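Local coordinates for protein tail component (Lactobacillus phage J-1, PDB 5LY8) that probably binds cell-surface saccharides of the Lactobacillus host through this second carbohydrate-binding module of the phage's evolved distal tail protein, at residues 170-175 and 179-184; 52-57 and 61-66; 13-18 and 84-89. One frame throughout, in Å; residues are numbered along the deposited sequence. Where two conformers were deposited one is given.

Contact 1 (170-175 and 179-184); sequences AVITKM and LTFRLD
Val171 and Arg182 pair across an antiparallel beta hairpin, strands 166-175 and 178-185, within the six-stranded sheet of this concanavalin-clan module. The backbone is joined by two hydrogen-bonded pairs. Val171 N reaches Arg182 O at 2.9 Å and Arg182 N returns to Val171 O at 2.8 Å; Thr173 and Thr180 exchange an equivalent couple. CA-H...O contacts fill in between, for example Phe181 CA to Val171 O. Apolar packing belongs to the face of Ala170, Ile172, Leu179, Phe181 and Leu183. There CG2 of Ile172 lies 3.6 Å from Leu179 CD1, while its other branch, CG1 and CD1, runs alongside the Phe181 ring at CD2 and CE2. Leu126 of strand 121-130 covers Ala170, Ile172 and Phe181, and Phe154 meets the Phe181 ring edge-to-face. The other face, with Val171, Thr173, Thr180 and Arg182, carries the polar groups. Thr180 OG1 bonds to Thr195 OG1 on the next strand. The Arg182 chain bends at chi3 (-44°), laying one guanidinium face over the methyls of Val171. In its own plane that guanidinium forms a side-on salt bridge with Asp184 of its own strand, NE to OD1 and NH2 to OD2, both at 2.9 Å.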
# COMPACT_ATOMS: atom_id res chain seq x y z
N ALA A 170 0.25 7.80 1.61
CA ALA A 170 0.81 6.89 0.60
C ALA A 170 -0.21 6.83 -0.52
O ALA A 170 -1.38 6.47 -0.29
CB ALA A 170 1.05 5.51 1.19
N VAL A 171 0.19 7.23 -1.74
CA VAL A 171 -0.75 7.37 -2.83
C VAL A 171 -0.29 6.64 -4.06
O VAL A 171 0.89 6.70 -4.43
CB VAL A 171 -0.92 8.88 -3.17
CG1 VAL A 171 -1.99 9.09 -4.24
CG2 VAL A 171 -1.22 9.72 -1.92
N ILE A 172 -1.24 5.97 -4.74
CA ILE A 172 -1.02 5.45 -6.08
C ILE A 172 -2.04 6.15 -6.98
O ILE A 172 -3.24 6.14 -6.68
CB ILE A 172 -1.18 3.92 -6.21
CG1 ILE A 172 -0.35 3.19 -5.15
CG2 ILE A 172 -0.78 3.49 -7.63
CD1 ILE A 172 -0.52 1.69 -5.25
N THR A 173 -1.58 6.77 -8.06
CA THR A 173 -2.48 7.43 -9.02
C THR A 173 -2.17 6.90 -10.42
O THR A 173 -1.02 6.62 -10.73
CB THR A 173 -2.34 8.97 -8.97
OG1 THR A 173 -2.39 9.43 -7.62
CG2 THR A 173 -3.43 9.69 -9.74
N LYS A 174 -3.21 6.78 -11.26
CA LYS A 174 -3.08 6.40 -12.65
C LYS A 174 -3.68 7.52 -13.48
O LYS A 174 -4.82 7.93 -13.23
CB LYS A 174 -3.84 5.10 -12.92
CG LYS A 174 -3.86 4.70 -14.39
CD LYS A 174 -4.64 3.43 -14.60
CE LYS A 174 -4.50 2.95 -16.01
NZ LYS A 174 -5.22 1.66 -16.20
N MET A 175 -2.91 8.00 -14.46
CA MET A 175 -3.32 9.05 -15.40
C MET A 175 -2.89 8.52 -16.76
O MET A 175 -1.71 8.65 -17.13
CB MET A 175 -2.65 10.39 -15.04
CG MET A 175 -3.02 10.93 -13.65
SD MET A 175 -4.81 11.21 -13.44
CE MET A 175 -5.01 12.73 -14.31
N LEU A 179 1.88 6.01 -14.17
CA LEU A 179 1.63 5.47 -12.85
C LEU A 179 2.49 6.27 -11.87
O LEU A 179 3.73 6.32 -12.03
CB LEU A 179 2.02 3.98 -12.86
CG LEU A 179 1.89 3.22 -11.54
CD1 LEU A 179 0.46 3.24 -11.01
CD2 LEU A 179 2.33 1.80 -11.71
N THR A 180 1.86 6.89 -10.86
CA THR A 180 2.59 7.66 -9.86
C THR A 180 2.42 7.03 -8.49
O THR A 180 1.31 6.61 -8.09
CB THR A 180 2.09 9.10 -9.86
OG1 THR A 180 2.33 9.67 -11.14
CG2 THR A 180 2.75 9.99 -8.78
N PHE A 181 3.53 7.02 -7.74
CA PHE A 181 3.55 6.64 -6.35
C PHE A 181 4.01 7.85 -5.56
O PHE A 181 5.03 8.47 -5.93
CB PHE A 181 4.56 5.52 -6.15
CG PHE A 181 4.24 4.22 -6.83
CD1 PHE A 181 4.57 4.02 -8.17
CD2 PHE A 181 3.63 3.20 -6.13
CE1 PHE A 181 4.27 2.81 -8.79
CE2 PHE A 181 3.33 2.00 -6.76
CZ PHE A 181 3.65 1.80 -8.07
N ARG A 182 3.32 8.18 -4.47
CA ARG A 182 3.74 9.29 -3.63
C ARG A 182 3.77 8.87 -2.18
O ARG A 182 2.99 8.03 -1.74
CB ARG A 182 2.79 10.48 -3.71
CG ARG A 182 2.54 10.97 -5.13
CD ARG A 182 2.10 12.42 -5.22
NE ARG A 182 1.09 12.74 -4.22
CZ ARG A 182 -0.22 12.75 -4.44
NH1 ARG A 182 -0.70 12.44 -5.65
NH2 ARG A 182 -1.07 13.03 -3.46
N LEU A 183 4.65 9.52 -1.43
CA LEU A 183 4.68 9.43 0.01
C LEU A 183 4.71 10.88 0.48
O LEU A 183 5.77 11.48 0.66
CB LEU A 183 5.85 8.60 0.55
CG LEU A 183 5.77 8.24 2.01
CD1 LEU A 183 4.74 7.15 2.24
CD2 LEU A 183 7.15 7.82 2.51
N ASP A 184 3.52 11.47 0.65
CA ASP A 184 3.40 12.87 1.00
C ASP A 184 3.68 13.09 2.48
O ASP A 184 3.08 12.41 3.31
CB ASP A 184 2.00 13.40 0.70
CG ASP A 184 1.54 13.39 -0.74
OD1 ASP A 184 2.41 13.29 -1.65
OD2 ASP A 184 0.34 13.62 -0.98
O HOH W 1 -0.01 9.22 -12.52
O HOH W 2 -3.61 12.21 -6.47

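Contact 2 (52-57 and 61-66); sequences GPFGYA and AYPSTE
Tyr62, which loses more surface to this contact than any other residue, faces Gly55 in the hydrogen-bonded pair of a short antiparallel hairpin, strands 54-57 and 60-63. Tyr62 N donates to Gly55 O at 2.8 Å, and Gly55 N returns the bond to Tyr62 O at 2.9 Å. The Tyr62 ring lies with its edge toward the partner strand: it meets Gly55 O at CD2 and Ala57 O at CE2, each 3.7 Å away and near the ring plane, with Ala57 CB beside CE2. On the other face of the hairpin Ala61 puts its CB 3.7 Å from Tyr56 CE1, and the same methyl also touches Phe54 CD1. Phe54 then crosses Pro63, its CE1 3.9 Å from Pro63 CB. Pro76 and Met78 of strand 73-81 and Trp226 of strand 223-238 pack on this apolar face. Beyond the paired strands, Ser64 N donates to Pro53 O at 3.0 Å. Gly59, in the turn of this hairpin, is a magnesium ligand together with Asp21 and Gln227. Apart from three backbone bonds the contact is mostly apolar and uses no charged side chain; the Tyr62 edge, turned to two carbonyl oxygens, is probably favoured by their partial negative charge.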
# COMPACT_ATOMS: atom_id res chain seq x y z
N GLY A 52 -3.70 -12.31 11.79
CA GLY A 52 -3.83 -11.44 12.93
C GLY A 52 -4.82 -10.31 12.74
O GLY A 52 -5.33 -10.08 11.65
N PRO A 53 -5.10 -9.59 13.83
CA PRO A 53 -6.14 -8.56 13.80
C PRO A 53 -5.60 -7.14 13.63
O PRO A 53 -4.41 -6.87 13.77
CB PRO A 53 -6.76 -8.69 15.20
CG PRO A 53 -5.60 -9.00 16.05
CD PRO A 53 -4.64 -9.85 15.21
N PHE A 54 -6.53 -6.22 13.42
CA PHE A 54 -6.32 -4.79 13.57
C PHE A 54 -7.11 -4.39 14.80
O PHE A 54 -8.26 -4.81 14.94
CB PHE A 54 -6.92 -3.99 12.41
CG PHE A 54 -6.22 -4.19 11.09
CD1 PHE A 54 -5.18 -3.36 10.71
CD2 PHE A 54 -6.64 -5.19 10.21
CE1 PHE A 54 -4.53 -3.55 9.48
CE2 PHE A 54 -6.00 -5.37 8.99
CZ PHE A 54 -4.96 -4.55 8.62
N GLY A 55 -6.53 -3.54 15.63
CA GLY A 55 -7.28 -2.93 16.72
C GLY A 55 -7.69 -1.53 16.31
O GLY A 55 -6.91 -0.85 15.63
N TYR A 56 -8.91 -1.07 16.64
CA TYR A 56 -9.34 0.27 16.25
C TYR A 56 -9.49 1.18 17.45
O TYR A 56 -10.16 0.80 18.41
CB TYR A 56 -10.64 0.23 15.45
CG TYR A 56 -10.58 -0.73 14.30
CD1 TYR A 56 -9.86 -0.42 13.15
CD2 TYR A 56 -11.19 -1.98 14.37
CE1 TYR A 56 -9.73 -1.34 12.12
CE2 TYR A 56 -11.04 -2.92 13.36
CZ TYR A 56 -10.31 -2.59 12.23
OH TYR A 56 -10.19 -3.48 11.19
N ALA A 57 -8.85 2.36 17.43
CA ALA A 57 -9.02 3.36 18.48
C ALA A 57 -8.85 4.73 17.88
O ALA A 57 -7.93 4.94 17.10
CB ALA A 57 -7.98 3.14 19.56
N ALA A 61 -6.53 2.53 12.76
CA ALA A 61 -6.31 1.09 12.77
C ALA A 61 -4.87 0.80 13.17
O ALA A 61 -3.92 1.36 12.58
CB ALA A 61 -6.61 0.49 11.41
N TYR A 62 -4.70 -0.12 14.15
CA TYR A 62 -3.40 -0.51 14.67
C TYR A 62 -3.18 -1.98 14.32
O TYR A 62 -3.78 -2.85 14.93
CB TYR A 62 -3.37 -0.31 16.19
CG TYR A 62 -3.44 1.15 16.60
CD1 TYR A 62 -2.29 1.94 16.62
CD2 TYR A 62 -4.65 1.74 16.91
CE1 TYR A 62 -2.35 3.28 16.98
CE2 TYR A 62 -4.72 3.08 17.28
CZ TYR A 62 -3.57 3.84 17.31
OH TYR A 62 -3.70 5.17 17.65
N PRO A 63 -2.38 -2.27 13.28
CA PRO A 63 -2.15 -3.68 12.95
C PRO A 63 -1.40 -4.38 14.08
O PRO A 63 -0.52 -3.79 14.71
CB PRO A 63 -1.33 -3.64 11.67
CG PRO A 63 -0.84 -2.27 11.53
CD PRO A 63 -1.64 -1.35 12.41
N SER A 64 -1.79 -5.62 14.40
CA SER A 64 -1.11 -6.44 15.42
C SER A 64 -0.21 -7.55 14.89
O SER A 64 -0.68 -8.37 14.08
CB SER A 64 -2.13 -7.13 16.29
OG SER A 64 -1.47 -7.77 17.37
N THR A 65 1.03 -7.65 15.40
CA THR A 65 1.97 -8.72 15.05
C THR A 65 2.55 -9.29 16.35
O THR A 65 2.46 -8.65 17.42
CB THR A 65 3.14 -8.22 14.16
OG1 THR A 65 3.77 -7.10 14.79
CG2 THR A 65 2.69 -7.86 12.74
N GLU A 66 3.13 -10.48 16.28
CA GLU A 66 3.83 -11.08 17.42
C GLU A 66 5.22 -11.39 17.02
O GLU A 66 5.50 -11.64 15.83
CB GLU A 66 3.17 -12.34 18.01
CG GLU A 66 2.15 -13.07 17.16
CD GLU A 66 1.14 -13.80 18.03
OE1 GLU A 66 1.44 -14.07 19.21
OE2 GLU A 66 0.02 -14.05 17.53

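Contact 3 (13-18 and 84-89); sequences KSERVY and KNSNGS
Glu15 on the extended strand 13-18 faces Asn85 and Ser86 at the start of a type I beta turn that runs from Asn85 to Gly88. The two backbones stay well apart, with their closest alpha carbons, those of Glu15 and Asn85, 7.2 Å from each other. Gly88 N donates to Asn85 O at 2.9 Å within the turn, and just beyond it Ser89 O accepts Asn85 N. The Glu15 side chain makes the connection. Its chain is extended beyond CG, and the carboxylate engages Ser86 with both oxygens, each through its syn lone pair: OE1 receives the backbone N-H of Ser86 at 2.9 Å and 171°, while OE2 takes the hydroxyl OG of the same serine at 2.6 Å. Ser86 OG sits between its own N and carbonyl carbon (chi1 76°), the position from which hydroxyl and N-H can reach the two oxygens together. Strand 11-20 is an outermost strand of the antiparallel sheet, paired with 223-238, and the turn belongs to the loop between strands 73-81 and 94-103. Glu15 therefore ties this loop to the sheet's border, and Asn85 packs on Trp233 of strand 223-238. Asn85 CB lies 3.5 Å from Glu15 OE1, and the Asn85 amide is turned 81° from the Glu15 carboxylate. The amide oxygen OD1 instead serves the turn, accepting Ser89 N at 3.0 Å from above its carbonyl plane and, weakly, Asn87 N.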
# COMPACT_ATOMS: atom_id res chain seq x y z
N LYS A 13 -16.22 13.78 -13.45
CA LYS A 13 -16.20 13.90 -12.00
C LYS A 13 -15.37 12.79 -11.30
O LYS A 13 -14.95 11.87 -11.96
CB LYS A 13 -17.62 13.94 -11.50
CG LYS A 13 -18.42 12.67 -11.66
CD LYS A 13 -19.80 12.88 -11.06
CE LYS A 13 -20.74 11.72 -11.33
NZ LYS A 13 -21.18 11.70 -12.74
N SER A 14 -15.15 12.88 -9.98
CA SER A 14 -14.53 11.79 -9.24
C SER A 14 -15.63 10.93 -8.61
O SER A 14 -16.71 11.45 -8.30
CB SER A 14 -13.55 12.31 -8.19
OG SER A 14 -14.18 13.04 -7.15
N GLU A 15 -15.38 9.62 -8.50
CA GLU A 15 -16.36 8.69 -7.94
C GLU A 15 -15.68 7.85 -6.87
O GLU A 15 -14.86 6.98 -7.20
CB GLU A 15 -16.99 7.79 -9.03
CG GLU A 15 -17.62 8.58 -10.14
CD GLU A 15 -18.18 7.79 -11.30
OE1 GLU A 15 -17.82 6.59 -11.45
OE2 GLU A 15 -18.91 8.40 -12.10
N ARG A 16 -16.01 8.09 -5.61
CA ARG A 16 -15.44 7.33 -4.52
C ARG A 16 -16.05 5.95 -4.45
O ARG A 16 -17.28 5.82 -4.50
CB ARG A 16 -15.58 8.09 -3.19
CG ARG A 16 -14.54 7.58 -2.20
CD ARG A 16 -14.38 8.51 -1.05
NE ARG A 16 -13.40 9.55 -1.32
CZ ARG A 16 -12.91 10.33 -0.36
NH1 ARG A 16 -13.30 10.17 0.89
NH2 ARG A 16 -12.01 11.26 -0.65
N VAL A 17 -15.21 4.92 -4.41
CA VAL A 17 -15.65 3.53 -4.35
C VAL A 17 -15.88 3.15 -2.90
O VAL A 17 -16.87 2.46 -2.61
CB VAL A 17 -14.60 2.64 -5.05
CG1 VAL A 17 -14.78 1.16 -4.73
CG2 VAL A 17 -14.65 2.86 -6.56
N TYR A 18 -14.97 3.55 -1.99
CA TYR A 18 -15.14 3.22 -0.58
C TYR A 18 -14.32 4.23 0.17
O TYR A 18 -13.43 4.86 -0.39
CB TYR A 18 -14.66 1.77 -0.24
CG TYR A 18 -13.15 1.66 -0.17
CD1 TYR A 18 -12.39 1.42 -1.31
CD2 TYR A 18 -12.47 1.87 1.03
CE1 TYR A 18 -11.00 1.40 -1.26
CE2 TYR A 18 -11.08 1.85 1.09
CZ TYR A 18 -10.35 1.66 -0.06
OH TYR A 18 -8.98 1.67 -0.03
N LYS A 84 -16.30 -1.33 -11.71
CA LYS A 84 -16.09 -0.38 -12.81
C LYS A 84 -16.67 0.99 -12.44
O LYS A 84 -17.59 1.08 -11.61
CB LYS A 84 -16.78 -0.88 -14.08
CG LYS A 84 -16.02 -2.04 -14.70
CD LYS A 84 -16.79 -2.62 -15.88
CE LYS A 84 -15.93 -3.62 -16.59
NZ LYS A 84 -16.66 -4.30 -17.70
N ASN A 85 -16.14 2.05 -13.04
CA ASN A 85 -16.70 3.37 -12.81
C ASN A 85 -18.10 3.47 -13.51
O ASN A 85 -18.52 2.55 -14.22
CB ASN A 85 -15.71 4.46 -13.25
CG ASN A 85 -15.48 4.60 -14.73
OD1 ASN A 85 -16.27 4.14 -15.56
ND2 ASN A 85 -14.37 5.25 -15.09
N SER A 86 -18.83 4.57 -13.30
CA SER A 86 -20.17 4.72 -13.87
C SER A 86 -20.19 4.77 -15.39
O SER A 86 -21.27 4.61 -15.99
CB SER A 86 -20.84 5.96 -13.29
OG SER A 86 -20.28 7.12 -13.90
N ASN A 87 -19.02 4.99 -16.03
CA ASN A 87 -18.90 4.96 -17.48
C ASN A 87 -18.54 3.55 -17.99
O ASN A 87 -18.25 3.37 -19.18
CB ASN A 87 -17.89 6.00 -17.94
CG ASN A 87 -17.98 6.31 -19.41
OD1 ASN A 87 -19.07 6.45 -19.99
ND2 ASN A 87 -16.84 6.36 -20.06
N GLY A 88 -18.52 2.57 -17.08
CA GLY A 88 -18.26 1.17 -17.42
C GLY A 88 -16.81 0.83 -17.65
O GLY A 88 -16.52 -0.16 -18.34
N SER A 89 -15.89 1.60 -17.08
CA SER A 89 -14.46 1.32 -17.25
C SER A 89 -13.81 1.00 -15.93
O SER A 89 -14.08 1.64 -14.91
CB SER A 89 -13.72 2.50 -17.88
OG SER A 89 -12.31 2.31 -17.90

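In the fold
Contacts 1 and 3 both reach the six-stranded antiparallel sheet, but at different depths: contact 1 joins two neighbouring strands within it and is largely buried, whereas contact 3 ties an external loop to strand 11-20 at one border. Contact 2 is a separate two-stranded hairpin, partly buried, on the opposite side of the chain's centre from contact 1, their centres about 25 Å apart. Along the chain it is nested inside the loop that contact 3 closes. Both hairpins combine backbone bonds with one apolar face, yet contact 1 carries an ion pair along one strand, while contact 2 brings aromatic rings close to a magnesium site. Contact 3 rests on one carboxylate held by the N-H and hydroxyl of a single serine.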